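Local coordinates for protein dTDP-4-dehydrorhamnose 3,5-epimerase (Bacillus anthracis str. Ames, PDB 3RYK) that catalyses epimerisation at C3 and C5 of the sugar ring of dTDP-4-dehydro-6-deoxyglucose, a step in the biosynthesis of dTDP-L-rhamnose, at residues A[76-81]-A[185-190]; A[98-103]-A[150-155]; A[103-108]-A[143-148]. All coordinates share one frame; numbering follows the deposited sequence.

Interaction 1 of 3, residues A[76-81]-A[185-190]; sequences SAEAGT and SPILSD. With POP (pyrophosphate 2-), chain C.
With CG1 of Ile187 set anti to its own carbonyl carbon (chi1 -66°) and CD1 carried on by a nearly extended chi2 (161°), the isoleucine reaches across to Glu78, whose CG is likewise anti to its carbonyl carbon (chi1 -82°). The two side chains meet at about a right angle in a loop-to-loop contact of this jelly-roll-like epimerase, formed where the turn between strands 70-76 and 82-88 meets the segment leading into helix 190-193. The CD1 methyl of Ile187 lies against CB of Glu78 at 3.4 Å and also approaches its carboxylate oxygen OE2, so the methyl touches both the aliphatic base and the carboxylate of Glu78. Next to this contact the backbones join in a single bridge between Thr81 and Ile187. Its bond runs from Ile187 N to Gly80 O, 2.8 Å long and almost straight at the hydrogen. Gly80 has a positive phi at the turn and presents its O to Ile187 N. Thr81 closes the turn on itself: its OG1 donates to Glu78 O over 2.6 Å, while its CG2 lies 3.7 Å from Ile187 O. The same turn is tied to strand 141-147 through Thr147, whose OG1 accepts from Thr81 N. Arg47 of the second subunit packs on Ile187 and Ser189. Farther along, Ser189 is the N-cap of helix 190-193, and it belongs to the pyrophosphate pocket with Asp167, Lys191 and Asp192. The bridge thus lies two residues before a ligand-binding side chain. The same hydroxyl accepts from Asp192 N and donates to the anion: Ser189 OG to pyrophosphate O4 measures 2.6 Å.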
ATOM      1  N   SER A  76      -6.574 -13.046   2.760  1.00 22.03           N
ATOM      2  CA  SER A  76      -6.827 -14.390   3.284  1.00 21.63           C
ATOM      3  C   SER A  76      -8.113 -14.313   4.122  1.00 22.50           C
ATOM      4  O   SER A  76      -8.166 -13.656   5.170  1.00 22.15           O
ATOM      5  CB  SER A  76      -5.663 -14.889   4.125  1.00 20.87           C
ATOM      6  OG  SER A  76      -4.452 -14.938   3.391  1.00 19.03           O
ATOM      7  N   ALA A  77      -9.161 -14.969   3.651  1.00 23.10           N
ATOM      8  CA  ALA A  77     -10.441 -14.945   4.339  1.00 23.53           C
ATOM      9  C   ALA A  77     -10.459 -15.602   5.732  1.00 23.85           C
ATOM     10  O   ALA A  77     -11.057 -15.065   6.664  1.00 25.28           O
ATOM     11  CB  ALA A  77     -11.533 -15.570   3.446  1.00 24.71           C
ATOM     12  N   GLU A  78      -9.774 -16.730   5.882  1.00 23.72           N
ATOM     13  CA  GLU A  78      -9.765 -17.464   7.142  1.00 23.69           C
ATOM     14  C   GLU A  78      -8.483 -17.342   7.948  1.00 22.88           C
ATOM     15  O   GLU A  78      -7.396 -17.290   7.374  1.00 22.40           O
ATOM     16  CB  GLU A  78      -9.980 -18.960   6.832  1.00 24.38           C
ATOM     17  CG  GLU A  78     -11.453 -19.326   6.630  1.00 27.19           C
ATOM     18  CD  GLU A  78     -11.690 -20.610   5.836  1.00 30.52           C
ATOM     19  OE1 GLU A  78     -12.024 -20.479   4.638  1.00 36.32           O
ATOM     20  OE2 GLU A  78     -11.507 -21.730   6.363  1.00 30.60           O
ATOM     21  N   ALA A  79      -8.622 -17.281   9.276  1.00 22.87           N
ATOM     22  CA  ALA A  79      -7.465 -17.227  10.173  1.00 22.06           C
ATOM     23  C   ALA A  79      -6.743 -18.562  10.000  1.00 21.71           C
ATOM     24  O   ALA A  79      -7.373 -19.580   9.691  1.00 21.38           O
ATOM     25  CB  ALA A  79      -7.885 -17.086  11.612  1.00 22.18           C
ATOM     26  N   GLY A  80      -5.436 -18.582  10.234  1.00 20.56           N
ATOM     27  CA  GLY A  80      -4.663 -19.814  10.091  1.00 20.97           C
ATOM     28  C   GLY A  80      -4.312 -20.181   8.657  1.00 20.53           C
ATOM     29  O   GLY A  80      -4.064 -21.365   8.339  1.00 21.89           O
ATOM     30  N   THR A  81      -4.319 -19.189   7.777  1.00 20.37           N
ATOM     31  CA  THR A  81      -3.966 -19.389   6.389  1.00 20.49           C
ATOM     32  C   THR A  81      -2.459 -19.158   6.314  1.00 20.42           C
ATOM     33  O   THR A  81      -1.947 -18.154   6.816  1.00 19.35           O
ATOM     34  CB  THR A  81      -4.677 -18.391   5.454  1.00 20.31           C
ATOM     35  OG1 THR A  81      -6.095 -18.549   5.573  1.00 20.04           O
ATOM     36  CG2 THR A  81      -4.248 -18.577   3.991  1.00 19.28           C
ATOM     37  N   SER A 185      -3.521 -27.187  11.758  1.00 22.45           N
ATOM     38  CA  SER A 185      -3.919 -27.617  10.414  1.00 23.96           C
ATOM     39  C   SER A 185      -4.053 -26.378   9.536  1.00 22.55           C
ATOM     40  O   SER A 185      -5.165 -25.986   9.194  1.00 22.63           O
ATOM     41  CB  SER A 185      -5.258 -28.352  10.504  1.00 24.68           C
ATOM     42  OG  SER A 185      -5.180 -29.451  11.405  1.00 28.19           O
ATOM     43  N   PRO A 186      -2.919 -25.781   9.124  1.00 23.32           N
ATOM     44  CA  PRO A 186      -3.003 -24.568   8.312  1.00 23.55           C
ATOM     45  C   PRO A 186      -3.747 -24.667   7.003  1.00 23.76           C
ATOM     46  O   PRO A 186      -3.755 -25.740   6.370  1.00 24.65           O
ATOM     47  CB  PRO A 186      -1.538 -24.231   8.010  1.00 23.91           C
ATOM     48  CG  PRO A 186      -0.776 -25.446   8.296  1.00 24.51           C
ATOM     49  CD  PRO A 186      -1.528 -26.228   9.313  1.00 22.72           C
ATOM     50  N   ILE A 187      -4.391 -23.565   6.625  1.00 24.11           N
ATOM     51  CA  ILE A 187      -5.108 -23.483   5.359  1.00 24.14           C
ATOM     52  C   ILE A 187      -3.970 -23.167   4.381  1.00 24.64           C
ATOM     53  O   ILE A 187      -3.338 -22.138   4.467  1.00 25.51           O
ATOM     54  CB  ILE A 187      -6.228 -22.434   5.385  1.00 24.41           C
ATOM     55  CG1 ILE A 187      -7.292 -22.894   6.386  1.00 24.41           C
ATOM     56  CG2 ILE A 187      -6.824 -22.236   3.985  1.00 24.51           C
ATOM     57  CD1 ILE A 187      -8.217 -21.824   6.868  1.00 25.13           C
ATOM     58  N   LEU A 188      -3.676 -24.099   3.484  1.00 24.37           N
ATOM     59  CA  LEU A 188      -2.606 -23.953   2.513  1.00 25.29           C
ATOM     60  C   LEU A 188      -3.089 -24.307   1.133  1.00 25.47           C
ATOM     61  O   LEU A 188      -3.995 -25.122   1.001  1.00 26.78           O
ATOM     62  CB  LEU A 188      -1.514 -24.976   2.847  1.00 26.30           C
ATOM     63  CG  LEU A 188      -0.794 -24.844   4.188  1.00 26.68           C
ATOM     64  CD1 LEU A 188      -0.088 -26.122   4.644  1.00 30.10           C
ATOM     65  CD2 LEU A 188       0.146 -23.684   4.052  1.00 29.38           C
ATOM     66  N   SER A 189      -2.491 -23.704   0.114  1.00 25.66           N
ATOM     67  CA  SER A 189      -2.864 -24.036  -1.253  1.00 25.67           C
ATOM     68  C   SER A 189      -2.107 -25.332  -1.543  1.00 26.22           C
ATOM     69  O   SER A 189      -1.097 -25.643  -0.880  1.00 27.14           O
ATOM     70  CB  SER A 189      -2.471 -22.939  -2.237  1.00 25.19           C
ATOM     71  OG  SER A 189      -1.069 -22.755  -2.258  1.00 25.25           O
ATOM     72  N   ASP A 190      -2.584 -26.099  -2.518  1.00 27.34           N
ATOM     73  CA  ASP A 190      -1.906 -27.351  -2.874  1.00 28.22           C
ATOM     74  C   ASP A 190      -0.450 -27.094  -3.250  1.00 28.97           C
ATOM     75  O   ASP A 190       0.434 -27.880  -2.898  1.00 30.20           O
ATOM     76  CB  ASP A 190      -2.629 -28.073  -4.012  1.00 28.45           C
ATOM     77  CG  ASP A 190      -3.974 -28.637  -3.595  1.00 29.40           C
ATOM     78  OD1 ASP A 190      -4.305 -28.619  -2.393  1.00 28.94           O
ATOM     79  OD2 ASP A 190      -4.691 -29.148  -4.477  1.00 33.87           O
TER
HETATM   80  P1  POP C 182       1.316 -17.750  -5.339  0.70 37.24           P
HETATM   81  O1  POP C 182       0.827 -16.932  -6.515  0.70 36.14           O
HETATM   82  O2  POP C 182       2.812 -17.938  -5.490  0.70 36.95           O
HETATM   83  O3  POP C 182       1.008 -17.031  -4.046  0.70 37.06           O
HETATM   84  O   POP C 182       0.619 -19.212  -5.397  0.70 36.46           O
HETATM   85  P2  POP C 182      -0.567 -19.762  -4.437  0.70 37.41           P
HETATM   86  O4  POP C 182       0.049 -20.698  -3.424  0.70 35.07           O
HETATM   87  O5  POP C 182      -1.558 -20.530  -5.279  0.70 35.81           O
HETATM   88  O6  POP C 182      -1.318 -18.659  -3.724  0.70 35.85           O

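Interaction 2 of 3, residues A[98-103]-A[150-155]; sequences IQVMQG and PHTIVM
Strands 98-100 and 152-155 run antiparallel, their axes 4.7 Å apart at closest approach, and a bulge shifts their pairing by one residue between Val100 and Gln102. Gln99 and Met155 form a hydrogen-bonded pair, with Gln99 N to Met155 O at 2.9 Å and Met155 N to Gln99 O at 2.8 Å. At the bulge, Ile153 O accepts from Met101 N at 2.9 Å and only weakly from Gln102 N. Gln102, on one face with Gln99, Ile153 and Met155, is extended with CG anti to the backbone N (chi1 -178°); it passes obliquely over Ile153 and brings OE1 to 3.5 Å from its CD1. Met101 is bent at chi2 and chi3, so its CG rests 4.0 Å from CB of Met155. This methionine cluster continues into the second subunit, whose Met155 packs on Gln99 and Met101. On the side of Val100 and Val154, Ile98 CG2 and Val154 CG1 are squeezed to 3.4 Å, below usual van der Waals contact. Ile105 of strand 104-111 covers Val100, Thr152 and Val154 there. Two residues facing one across an antiparallel pair make this a classic beta bulge, set at a corner between the two sheets of the jelly-roll-like fold.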
ATOM      1  N   ILE A  98       7.220  -5.840   3.895  1.00 20.03           N
ATOM      2  CA  ILE A  98       5.868  -6.235   4.218  1.00 21.46           C
ATOM      3  C   ILE A  98       5.193  -5.531   5.378  1.00 21.56           C
ATOM      4  O   ILE A  98       5.828  -5.223   6.378  1.00 22.64           O
ATOM      5  CB  ILE A  98       5.863  -7.740   4.603  1.00 22.26           C
ATOM      6  CG1 ILE A  98       6.447  -8.653   3.499  1.00 24.81           C
ATOM      7  CG2 ILE A  98       4.448  -8.212   4.956  1.00 23.79           C
ATOM      8  CD1 ILE A  98       7.916  -8.973   3.602  1.00 29.41           C
ATOM      9  N   GLN A  99       3.895  -5.304   5.216  1.00 21.82           N
ATOM     10  CA  GLN A  99       3.058  -4.688   6.237  1.00 22.52           C
ATOM     11  C   GLN A  99       1.657  -5.292   6.158  1.00 22.62           C
ATOM     12  O   GLN A  99       1.253  -5.880   5.133  1.00 23.79           O
ATOM     13  CB  GLN A  99       2.955  -3.173   6.110  1.00 23.86           C
ATOM     14  CG  GLN A  99       2.289  -2.671   4.860  1.00 24.17           C
ATOM     15  CD  GLN A  99       2.086  -1.170   4.864  1.00 27.85           C
ATOM     16  OE1 GLN A  99       2.032  -0.542   5.921  1.00 29.78           O
ATOM     17  NE2 GLN A  99       1.926  -0.597   3.685  1.00 30.39           N
ATOM     18  N   VAL A 100       0.927  -5.133   7.254  1.00 21.92           N
ATOM     19  CA  VAL A 100      -0.438  -5.632   7.381  1.00 22.06           C
ATOM     20  C   VAL A 100      -1.383  -4.436   7.411  1.00 22.40           C
ATOM     21  O   VAL A 100      -1.244  -3.525   8.258  1.00 22.84           O
ATOM     22  CB  VAL A 100      -0.589  -6.502   8.635  1.00 21.43           C
ATOM     23  CG1 VAL A 100      -2.036  -6.904   8.825  1.00 21.82           C
ATOM     24  CG2 VAL A 100       0.338  -7.732   8.544  1.00 23.30           C
ATOM     25  N   MET A 101      -2.365  -4.445   6.511  1.00 22.90           N
ATOM     26  CA  MET A 101      -3.336  -3.350   6.407  1.00 23.86           C
ATOM     27  C   MET A 101      -4.628  -3.612   7.174  1.00 23.67           C
ATOM     28  O   MET A 101      -5.319  -2.668   7.610  1.00 24.58           O
ATOM     29  CB  MET A 101      -3.628  -3.066   4.928  1.00 24.52           C
ATOM     30  CG  MET A 101      -2.341  -2.822   4.096  1.00 28.07           C
ATOM     31  SD  MET A 101      -1.234  -1.532   4.733  1.00 35.05           S
ATOM     32  CE  MET A 101      -2.323  -0.102   4.643  1.00 31.45           C
ATOM     33  N   GLN A 102      -4.966  -4.889   7.304  1.00 22.91           N
ATOM     34  CA  GLN A 102      -6.141  -5.322   8.009  1.00 23.12           C
ATOM     35  C   GLN A 102      -5.792  -6.659   8.643  1.00 22.08           C
ATOM     36  O   GLN A 102      -5.218  -7.532   7.981  1.00 22.89           O
ATOM     37  CB  GLN A 102      -7.342  -5.432   7.071  1.00 23.99           C
ATOM     38  CG  GLN A 102      -8.611  -5.832   7.786  1.00 25.04           C
ATOM     39  CD  GLN A 102      -9.862  -5.808   6.910  1.00 27.83           C
ATOM     40  OE1 GLN A 102      -9.941  -5.094   5.909  1.00 24.90           O
ATOM     41  NE2 GLN A 102     -10.870  -6.560   7.326  1.00 34.33           N
ATOM     42  N   GLY A 103      -6.126  -6.802   9.923  1.00 21.14           N
ATOM     43  CA  GLY A 103      -5.845  -8.010  10.672  1.00 20.59           C
ATOM     44  C   GLY A 103      -4.438  -8.073  11.266  1.00 20.42           C
ATOM     45  O   GLY A 103      -3.822  -7.056  11.614  1.00 22.03           O
ATOM     46  N   PRO A 150      -9.559 -13.713  11.017  1.00 20.05           N
ATOM     47  CA  PRO A 150     -10.151 -13.674   9.673  1.00 21.07           C
ATOM     48  C   PRO A 150      -9.956 -12.336   8.972  1.00 22.18           C
ATOM     49  O   PRO A 150      -9.671 -11.298   9.613  1.00 22.47           O
ATOM     50  CB  PRO A 150     -11.652 -13.877   9.926  1.00 22.10           C
ATOM     51  CG  PRO A 150     -11.769 -14.403  11.300  1.00 21.89           C
ATOM     52  CD  PRO A 150     -10.539 -14.059  12.058  1.00 21.20           C
ATOM     53  N   HIS A 151     -10.126 -12.377   7.662  1.00 23.47           N
ATOM     54  CA  HIS A 151     -10.017 -11.209   6.800  1.00 24.01           C
ATOM     55  C   HIS A 151      -8.737 -10.402   6.993  1.00 23.50           C
ATOM     56  O   HIS A 151      -8.803  -9.207   7.296  1.00 23.96           O
ATOM     57  CB  HIS A 151     -11.242 -10.299   6.978  1.00 24.56           C
ATOM     58  CG  HIS A 151     -12.554 -10.995   6.772  1.00 27.73           C
ATOM     59  ND1 HIS A 151     -13.076 -11.252   5.520  1.00 33.29           N
ATOM     60  CD2 HIS A 151     -13.464 -11.460   7.660  1.00 30.12           C
ATOM     61  CE1 HIS A 151     -14.242 -11.862   5.647  1.00 32.00           C
ATOM     62  NE2 HIS A 151     -14.502 -12.000   6.936  1.00 32.67           N
ATOM     63  N   THR A 152      -7.592 -11.068   6.853  1.00 22.93           N
ATOM     64  CA  THR A 152      -6.289 -10.433   6.973  1.00 22.19           C
ATOM     65  C   THR A 152      -5.784 -10.065   5.581  1.00 21.80           C
ATOM     66  O   THR A 152      -5.830 -10.883   4.620  1.00 21.56           O
ATOM     67  CB  THR A 152      -5.284 -11.294   7.766  1.00 21.92           C
ATOM     68  OG1 THR A 152      -5.686 -11.328   9.145  1.00 20.37           O
ATOM     69  CG2 THR A 152      -3.865 -10.752   7.689  1.00 21.46           C
ATOM     70  N   ILE A 153      -5.323  -8.818   5.477  1.00 20.76           N
ATOM     71  CA  ILE A 153      -4.789  -8.248   4.245  1.00 21.91           C
ATOM     72  C   ILE A 153      -3.337  -7.813   4.463  1.00 21.66           C
ATOM     73  O   ILE A 153      -3.047  -6.949   5.318  1.00 20.66           O
ATOM     74  CB  ILE A 153      -5.610  -7.023   3.791  1.00 22.42           C
ATOM     75  CG1 ILE A 153      -7.090  -7.374   3.634  1.00 23.04           C
ATOM     76  CG2 ILE A 153      -5.057  -6.455   2.482  1.00 24.37           C
ATOM     77  CD1 ILE A 153      -7.974  -6.176   3.278  1.00 25.31           C
ATOM     78  N   VAL A 154      -2.440  -8.407   3.686  1.00 21.32           N
ATOM     79  CA  VAL A 154      -1.026  -8.125   3.756  1.00 21.96           C
ATOM     80  C   VAL A 154      -0.598  -7.472   2.452  1.00 22.85           C
ATOM     81  O   VAL A 154      -1.022  -7.865   1.359  1.00 23.17           O
ATOM     82  CB  VAL A 154      -0.214  -9.415   3.945  1.00 22.35           C
ATOM     83  CG1 VAL A 154       1.269  -9.106   4.038  1.00 22.02           C
ATOM     84  CG2 VAL A 154      -0.681 -10.165   5.172  1.00 21.39           C
ATOM     85  N   MET A 155       0.239  -6.456   2.572  1.00 23.11           N
ATOM     86  CA  MET A 155       0.744  -5.747   1.421  1.00 24.07           C
ATOM     87  C   MET A 155       2.250  -5.804   1.485  1.00 24.09           C
ATOM     88  O   MET A 155       2.831  -5.685   2.565  1.00 23.50           O
ATOM     89  CB  MET A 155       0.305  -4.283   1.445  1.00 25.14           C
ATOM     90  CG  MET A 155       0.854  -3.467   0.287  1.00 29.19           C
ATOM     91  SD  MET A 155       0.500  -1.705   0.392  1.00 37.82           S
ATOM     92  CE  MET A 155      -1.284  -1.683   0.306  1.00 35.41           C
TER

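Interaction 3 of 3, residues A[103-108]-A[143-148]; sequences GAIYDV and HGFCTL
Asp107 OD2 accepts a 2.7 Å hydrogen bond from His143 NE2, at the edge of the imidazole and nearly in its plane. The bond uses the syn side of the carboxylate and is somewhat bent at the hydrogen, with the carboxylate and ring planes 33° apart. Both side chains have CG anti to the backbone N (chi1 -171° and 166°), which lays Asp107 on the face that carries Ile105 and Phe145 and swings the His143 ring over to meet it. This buried bond would fix the rotation of the histidine ring. Beside it, Ile105 crosses Phe145 obliquely, CG2 3.9 Å from CD1 of the ring. Thr147 CG2 lies at the ring edge. At the strand end, Leu148 reaches back, its CD2 3.9 Å from CB of Tyr106. The backbones hold register. Tyr106 and Cys146 exchange two bonds of 2.9 Å, Tyr106 N to Cys146 O and Cys146 N to Tyr106 O; Val108 and Gly144 likewise exchange two, the one from Gly144 N longer. Strands 104-111 and 141-147 are adjacent inner strands of a five-stranded antiparallel sheet, flanked by strands 122-128 and 82-88, while Ile105 and Phe145 pack onto Val154 of strand 152-158 in the facing sheet.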
ATOM      1  N   GLY A 103      -6.126  -6.802   9.923  1.00 21.14           N
ATOM      2  CA  GLY A 103      -5.845  -8.010  10.672  1.00 20.59           C
ATOM      3  C   GLY A 103      -4.438  -8.073  11.266  1.00 20.42           C
ATOM      4  O   GLY A 103      -3.822  -7.056  11.614  1.00 22.03           O
ATOM      5  N   ALA A 104      -3.922  -9.282  11.379  1.00 19.89           N
ATOM      6  CA  ALA A 104      -2.604  -9.501  11.944  1.00 18.68           C
ATOM      7  C   ALA A 104      -2.067 -10.840  11.482  1.00 18.48           C
ATOM      8  O   ALA A 104      -2.854 -11.748  11.210  1.00 18.64           O
ATOM      9  CB  ALA A 104      -2.691  -9.464  13.456  1.00 19.65           C
ATOM     10  N   ILE A 105      -0.736 -10.929  11.403  1.00 17.44           N
ATOM     11  CA  ILE A 105      -0.035 -12.126  10.986  1.00 17.65           C
ATOM     12  C   ILE A 105       1.210 -12.384  11.824  1.00 17.84           C
ATOM     13  O   ILE A 105       1.735 -11.480  12.484  1.00 17.37           O
ATOM     14  CB  ILE A 105       0.466 -11.980   9.504  1.00 17.05           C
ATOM     15  CG1 ILE A 105       1.641 -10.971   9.395  1.00 17.05           C
ATOM     16  CG2 ILE A 105      -0.665 -11.623   8.583  1.00 17.10           C
ATOM     17  CD1 ILE A 105       2.074 -10.635   7.962  1.00 16.84           C
ATOM     18  N   TYR A 106       1.629 -13.638  11.825  1.00 17.79           N
ATOM     19  CA  TYR A 106       2.855 -14.098  12.478  1.00 17.71           C
ATOM     20  C   TYR A 106       3.707 -14.355  11.260  1.00 18.01           C
ATOM     21  O   TYR A 106       3.446 -15.306  10.520  1.00 17.89           O
ATOM     22  CB  TYR A 106       2.642 -15.331  13.338  1.00 18.20           C
ATOM     23  CG  TYR A 106       3.910 -16.039  13.809  1.00 20.13           C
ATOM     24  CD1 TYR A 106       4.713 -15.515  14.812  1.00 21.41           C
ATOM     25  CD2 TYR A 106       4.256 -17.286  13.290  1.00 20.38           C
ATOM     26  CE1 TYR A 106       5.856 -16.195  15.248  1.00 21.48           C
ATOM     27  CE2 TYR A 106       5.392 -17.986  13.728  1.00 20.64           C
ATOM     28  CZ  TYR A 106       6.190 -17.440  14.701  1.00 21.09           C
ATOM     29  OH  TYR A 106       7.313 -18.150  15.123  1.00 20.61           O
ATOM     30  N   ASP A 107       4.698 -13.502  11.036  1.00 18.60           N
ATOM     31  CA  ASP A 107       5.574 -13.584   9.895  1.00 19.09           C
ATOM     32  C   ASP A 107       6.937 -14.163  10.235  1.00 19.33           C
ATOM     33  O   ASP A 107       7.580 -13.758  11.209  1.00 19.92           O
ATOM     34  CB  ASP A 107       5.664 -12.179   9.320  1.00 19.51           C
ATOM     35  CG  ASP A 107       6.364 -12.127   7.996  1.00 21.60           C
ATOM     36  OD1 ASP A 107       7.543 -12.536   7.870  1.00 26.00           O
ATOM     37  OD2 ASP A 107       5.707 -11.622   7.067  1.00 22.05           O
ATOM     38  N   VAL A 108       7.390 -15.099   9.405  1.00 19.34           N
ATOM     39  CA  VAL A 108       8.658 -15.748   9.626  1.00 19.06           C
ATOM     40  C   VAL A 108       9.600 -15.524   8.452  1.00 19.50           C
ATOM     41  O   VAL A 108       9.157 -15.468   7.298  1.00 18.90           O
ATOM     42  CB  VAL A 108       8.479 -17.284   9.734  1.00 19.88           C
ATOM     43  CG1 VAL A 108       9.854 -18.016   9.732  1.00 18.78           C
ATOM     44  CG2 VAL A 108       7.643 -17.657  10.956  1.00 18.63           C
ATOM     45  N   HIS A 143      10.514 -16.314   3.059  1.00 22.01           N
ATOM     46  CA  HIS A 143       9.487 -15.517   3.725  1.00 22.07           C
ATOM     47  C   HIS A 143       8.099 -16.102   3.609  1.00 22.27           C
ATOM     48  O   HIS A 143       7.659 -16.503   2.509  1.00 23.56           O
ATOM     49  CB  HIS A 143       9.410 -14.104   3.146  1.00 22.21           C
ATOM     50  CG  HIS A 143       8.173 -13.365   3.561  1.00 21.16           C
ATOM     51  ND1 HIS A 143       7.072 -13.228   2.742  1.00 22.46           N
ATOM     52  CD2 HIS A 143       7.841 -12.779   4.734  1.00 21.81           C
ATOM     53  CE1 HIS A 143       6.124 -12.569   3.381  1.00 22.18           C
ATOM     54  NE2 HIS A 143       6.561 -12.291   4.595  1.00 22.05           N
ATOM     55  N   GLY A 144       7.395 -16.115   4.740  1.00 21.77           N
ATOM     56  CA  GLY A 144       6.034 -16.619   4.806  1.00 20.94           C
ATOM     57  C   GLY A 144       5.331 -16.089   6.028  1.00 20.21           C
ATOM     58  O   GLY A 144       5.969 -15.460   6.886  1.00 19.37           O
ATOM     59  N   PHE A 145       4.026 -16.325   6.109  1.00 19.74           N
ATOM     60  CA  PHE A 145       3.256 -15.866   7.258  1.00 19.16           C
ATOM     61  C   PHE A 145       1.987 -16.674   7.530  1.00 19.24           C
ATOM     62  O   PHE A 145       1.482 -17.403   6.653  1.00 19.09           O
ATOM     63  CB  PHE A 145       2.901 -14.384   7.105  1.00 19.50           C
ATOM     64  CG  PHE A 145       2.016 -14.075   5.919  1.00 18.12           C
ATOM     65  CD1 PHE A 145       0.629 -14.194   6.021  1.00 19.76           C
ATOM     66  CD2 PHE A 145       2.553 -13.619   4.737  1.00 20.23           C
ATOM     67  CE1 PHE A 145      -0.199 -13.890   4.947  1.00 22.73           C
ATOM     68  CE2 PHE A 145       1.727 -13.299   3.653  1.00 19.09           C
ATOM     69  CZ  PHE A 145       0.352 -13.440   3.763  1.00 21.35           C
ATOM     70  N   CYS A 146       1.485 -16.535   8.754  1.00 18.67           N
ATOM     71  CA  CYS A 146       0.258 -17.199   9.210  1.00 18.97           C
ATOM     72  C   CYS A 146      -0.689 -16.110   9.675  1.00 17.50           C
ATOM     73  O   CYS A 146      -0.341 -15.312  10.553  1.00 17.48           O
ATOM     74  CB  CYS A 146       0.538 -18.179  10.356  1.00 18.91           C
ATOM     75  SG  CYS A 146      -0.893 -19.139  10.924  1.00 22.06           S
ATOM     76  N   THR A 147      -1.885 -16.070   9.099  1.00 17.54           N
ATOM     77  CA  THR A 147      -2.874 -15.060   9.478  1.00 17.33           C
ATOM     78  C   THR A 147      -3.429 -15.457  10.840  1.00 16.85           C
ATOM     79  O   THR A 147      -3.724 -16.619  11.086  1.00 17.57           O
ATOM     80  CB  THR A 147      -3.950 -14.895   8.406  1.00 17.77           C
ATOM     81  OG1 THR A 147      -4.667 -16.129   8.235  1.00 17.85           O
ATOM     82  CG2 THR A 147      -3.296 -14.502   7.061  1.00 18.08           C
ATOM     83  N   LEU A 148      -3.596 -14.491  11.737  1.00 16.28           N
ATOM     84  CA  LEU A 148      -4.072 -14.795  13.077  1.00 15.79           C
ATOM     85  C   LEU A 148      -5.566 -14.580  13.324  1.00 15.46           C
ATOM     86  O   LEU A 148      -6.104 -15.046  14.334  1.00 16.74           O
ATOM     87  CB  LEU A 148      -3.276 -13.920  14.067  1.00 15.12           C
ATOM     88  CG  LEU A 148      -1.744 -14.013  13.997  1.00 17.04           C
ATOM     89  CD1 LEU A 148      -1.168 -13.105  15.150  1.00 16.99           C
ATOM     90  CD2 LEU A 148      -1.185 -15.432  14.098  1.00 20.22           C
TER

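How the interactions relate
Interactions 2 and 3 lie in the two facing sheets and share Gly103, where the chain passes from one to the other; their centres are 9 Å apart. Ile105 of interaction 3 wedges into the interface, its CD1 3.4 Å from Val100 CG2 of interaction 2. Interaction 1 closes the outer chain loop, with both others nested inside. Its turn meets interaction 2 through Ser76 N and Thr152 O at 2.9 Å, and interaction 3 through Gly80 N and Thr147 O at 2.7 Å. Only interaction 1 touches pyrophosphate; the nearest side-chain atoms of Phe145 and Val154 are about 9 and 11 Å from the nearest pyrophosphate atoms. Interactions 1 and 2 both meet the second subunit.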